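Lactamase_B domain-containing protein (PDB 6XFR) probably hydrolyses beta-lactam antibiotics to substituted beta-amino acids, as a zinc-dependent class B1 metallo-beta-lactamase. Local coordinates at residues A184-R187 and L188-R191. Numbering follows the deposited sequence.
Sequences AIQR and LQQR
Gln189 lies one turn beyond Ile185 and Gln186 on helix 181-191, the helix of a beta-alpha-beta unit between strands 155-159 and 197-200 of the metallo-beta-lactamase fold. Its CB packs on the carbonyl oxygens of Ile185 and Gln186. CG, placed beside the backbone N by a chi1 of -68°, runs back along the helix and passes Ile185 O at 3.7 Å. From there the chain is extended, and CD comes within 4.3 Å of Ile185 CG2. At the tip, OE1 rests on the backbone of Gln186, 3.6 Å from its CA, and also reaches its CG; the side-chain amide planes of Gln186 and Gln189 are turned 44° apart. Leu211 of helix 209-217 touches Gln189, while Thr214 and Leu215 of that helix pack on Ile185. On the buried side, Leu188 CD1 meets Ile185 CD1 at 4.2 Å, an apolar contact one turn apart, and Leu188 also touches Pro137 and Leu161 in loops. The two arginines, though exposed, reach back to the body of the protein: Arg187 NH1 donates to Pro137 O, and Arg191 makes a cation-pi contact with Tyr135. Four i to i+4 backbone bonds join the two turns, among them Gln189 N to Ile185 O at 2.8 Å. At the C-terminal end Arg187 O accepts two N-H groups, a bond from Arg191 N at 2.9 Å and a weak one from Gln190 N at 3.0 Å.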
ATOM      1  N   ALA B 184       8.358 -14.771 -17.176  1.00 33.34           N
ATOM      2  CA  ALA B 184       8.179 -13.325 -17.161  1.00 36.39           C
ATOM      3  C   ALA B 184       8.338 -12.773 -15.750  1.00 37.15           C
ATOM      4  O   ALA B 184       8.962 -11.722 -15.556  1.00 27.19           O
ATOM      5  CB  ALA B 184       6.816 -12.952 -17.744  1.00 40.33           C
ATOM      6  N   ILE B 185       7.787 -13.472 -14.745  1.00 39.87           N
ATOM      7  CA  ILE B 185       7.953 -13.020 -13.368  1.00 35.91           C
ATOM      8  C   ILE B 185       9.429 -12.994 -12.995  1.00 38.75           C
ATOM      9  O   ILE B 185       9.937 -11.998 -12.457  1.00 39.49           O
ATOM     10  CB  ILE B 185       7.148 -13.918 -12.405  1.00 34.66           C
ATOM     11  CG1 ILE B 185       5.661 -13.691 -12.606  1.00 24.97           C
ATOM     12  CG2 ILE B 185       7.583 -13.654 -10.924  1.00 30.05           C
ATOM     13  CD1 ILE B 185       5.333 -12.215 -12.675  1.00 26.16           C
ATOM     14  N   GLN B 186      10.151 -14.066 -13.333  1.00 36.14           N
ATOM     15  CA  GLN B 186      11.562 -14.154 -12.986  1.00 33.71           C
ATOM     16  C   GLN B 186      12.383 -13.105 -13.716  1.00 39.14           C
ATOM     17  O   GLN B 186      13.384 -12.621 -13.186  1.00 47.74           O
ATOM     18  CB  GLN B 186      12.055 -15.560 -13.284  1.00 37.76           C
ATOM     19  CG  GLN B 186      11.232 -16.585 -12.542  1.00 38.06           C
ATOM     20  CD  GLN B 186      11.615 -18.012 -12.849  1.00 44.70           C
ATOM     21  OE1 GLN B 186      11.475 -18.476 -13.973  1.00 56.13           O
ATOM     22  NE2 GLN B 186      12.118 -18.710 -11.851  1.00 45.26           N
ATOM     23  N   ARG B 187      11.966 -12.713 -14.911  1.00 39.17           N
ATOM     24  CA  ARG B 187      12.604 -11.575 -15.544  1.00 36.21           C
ATOM     25  C   ARG B 187      12.394 -10.322 -14.695  1.00 38.63           C
ATOM     26  O   ARG B 187      13.356  -9.611 -14.366  1.00 40.60           O
ATOM     27  CB  ARG B 187      12.042 -11.401 -16.953  1.00 33.32           C
ATOM     28  CG  ARG B 187      12.825 -12.101 -18.040  1.00 44.68           C
ATOM     29  CD  ARG B 187      12.004 -12.336 -19.318  1.00 50.02           C
ATOM     30  NE  ARG B 187      12.511 -13.472 -20.106  1.00 56.84           N
ATOM     31  CZ  ARG B 187      11.777 -14.473 -20.622  1.00 58.82           C
ATOM     32  NH1 ARG B 187      10.454 -14.540 -20.474  1.00 51.05           N
ATOM     33  NH2 ARG B 187      12.382 -15.433 -21.303  1.00 67.25           N
ATOM     34  N   LEU B 188      11.172 -10.104 -14.212  1.00 27.20           N
ATOM     35  CA  LEU B 188      10.950  -8.953 -13.347  1.00 24.99           C
ATOM     36  C   LEU B 188      11.819  -9.028 -12.096  1.00 26.14           C
ATOM     37  O   LEU B 188      12.451  -8.034 -11.704  1.00 26.24           O
ATOM     38  CB  LEU B 188       9.484  -8.880 -12.966  1.00 25.21           C
ATOM     39  CG  LEU B 188       8.515  -8.634 -14.110  1.00 26.34           C
ATOM     40  CD1 LEU B 188       7.126  -8.463 -13.523  1.00 25.24           C
ATOM     41  CD2 LEU B 188       8.933  -7.421 -14.894  1.00 26.95           C
ATOM     42  N   GLN B 189      11.882 -10.201 -11.457  1.00 27.61           N
ATOM     43  CA  GLN B 189      12.711 -10.318 -10.265  1.00 29.58           C
ATOM     44  C   GLN B 189      14.174 -10.050 -10.572  1.00 39.13           C
ATOM     45  O   GLN B 189      14.888  -9.520  -9.721  1.00 49.52           O
ATOM     46  CB  GLN B 189      12.583 -11.686  -9.630  1.00 31.55           C
ATOM     47  CG  GLN B 189      11.257 -11.993  -9.015  1.00 29.64           C
ATOM     48  CD  GLN B 189      11.225 -13.435  -8.620  1.00 36.74           C
ATOM     49  OE1 GLN B 189      11.757 -14.270  -9.361  1.00 41.58           O
ATOM     50  NE2 GLN B 189      10.636 -13.759  -7.447  1.00 32.66           N
ATOM     51  N   GLN B 190      14.649 -10.385 -11.773  1.00 42.49           N
ATOM     52  CA  GLN B 190      16.066 -10.178 -12.027  1.00 40.51           C
ATOM     53  C   GLN B 190      16.385  -8.772 -12.513  1.00 42.57           C
ATOM     54  O   GLN B 190      17.497  -8.286 -12.269  1.00 39.45           O
ATOM     55  CB  GLN B 190      16.572 -11.210 -13.057  1.00 46.02           C
ATOM     56  CG  GLN B 190      17.884 -11.909 -12.634  1.00 67.19           C
ATOM     57  CD  GLN B 190      17.762 -12.661 -11.287  1.00 80.37           C
ATOM     58  OE1 GLN B 190      16.884 -13.518 -11.101  1.00 81.76           O
ATOM     59  NE2 GLN B 190      18.630 -12.309 -10.336  1.00 84.47           N
ATOM     60  N   ARG B 191      15.402  -8.057 -13.059  1.00 42.99           N
ATOM     61  CA  ARG B 191      15.627  -6.726 -13.602  1.00 34.54           C
ATOM     62  C   ARG B 191      15.402  -5.598 -12.602  1.00 30.93           C
ATOM     63  O   ARG B 191      16.018  -4.535 -12.744  1.00 31.85           O
ATOM     64  CB  ARG B 191      14.735  -6.532 -14.822  1.00 31.26           C
ATOM     65  CG  ARG B 191      14.883  -5.226 -15.515  1.00 31.29           C
ATOM     66  CD  ARG B 191      14.019  -5.176 -16.742  1.00 30.72           C
ATOM     67  NE  ARG B 191      14.417  -4.074 -17.604  1.00 32.95           N
ATOM     68  CZ  ARG B 191      15.327  -4.162 -18.569  1.00 39.02           C
ATOM     69  NH1 ARG B 191      15.950  -5.315 -18.828  1.00 41.25           N
ATOM     70  NH2 ARG B 191      15.617  -3.088 -19.272  1.00 37.44           N
TER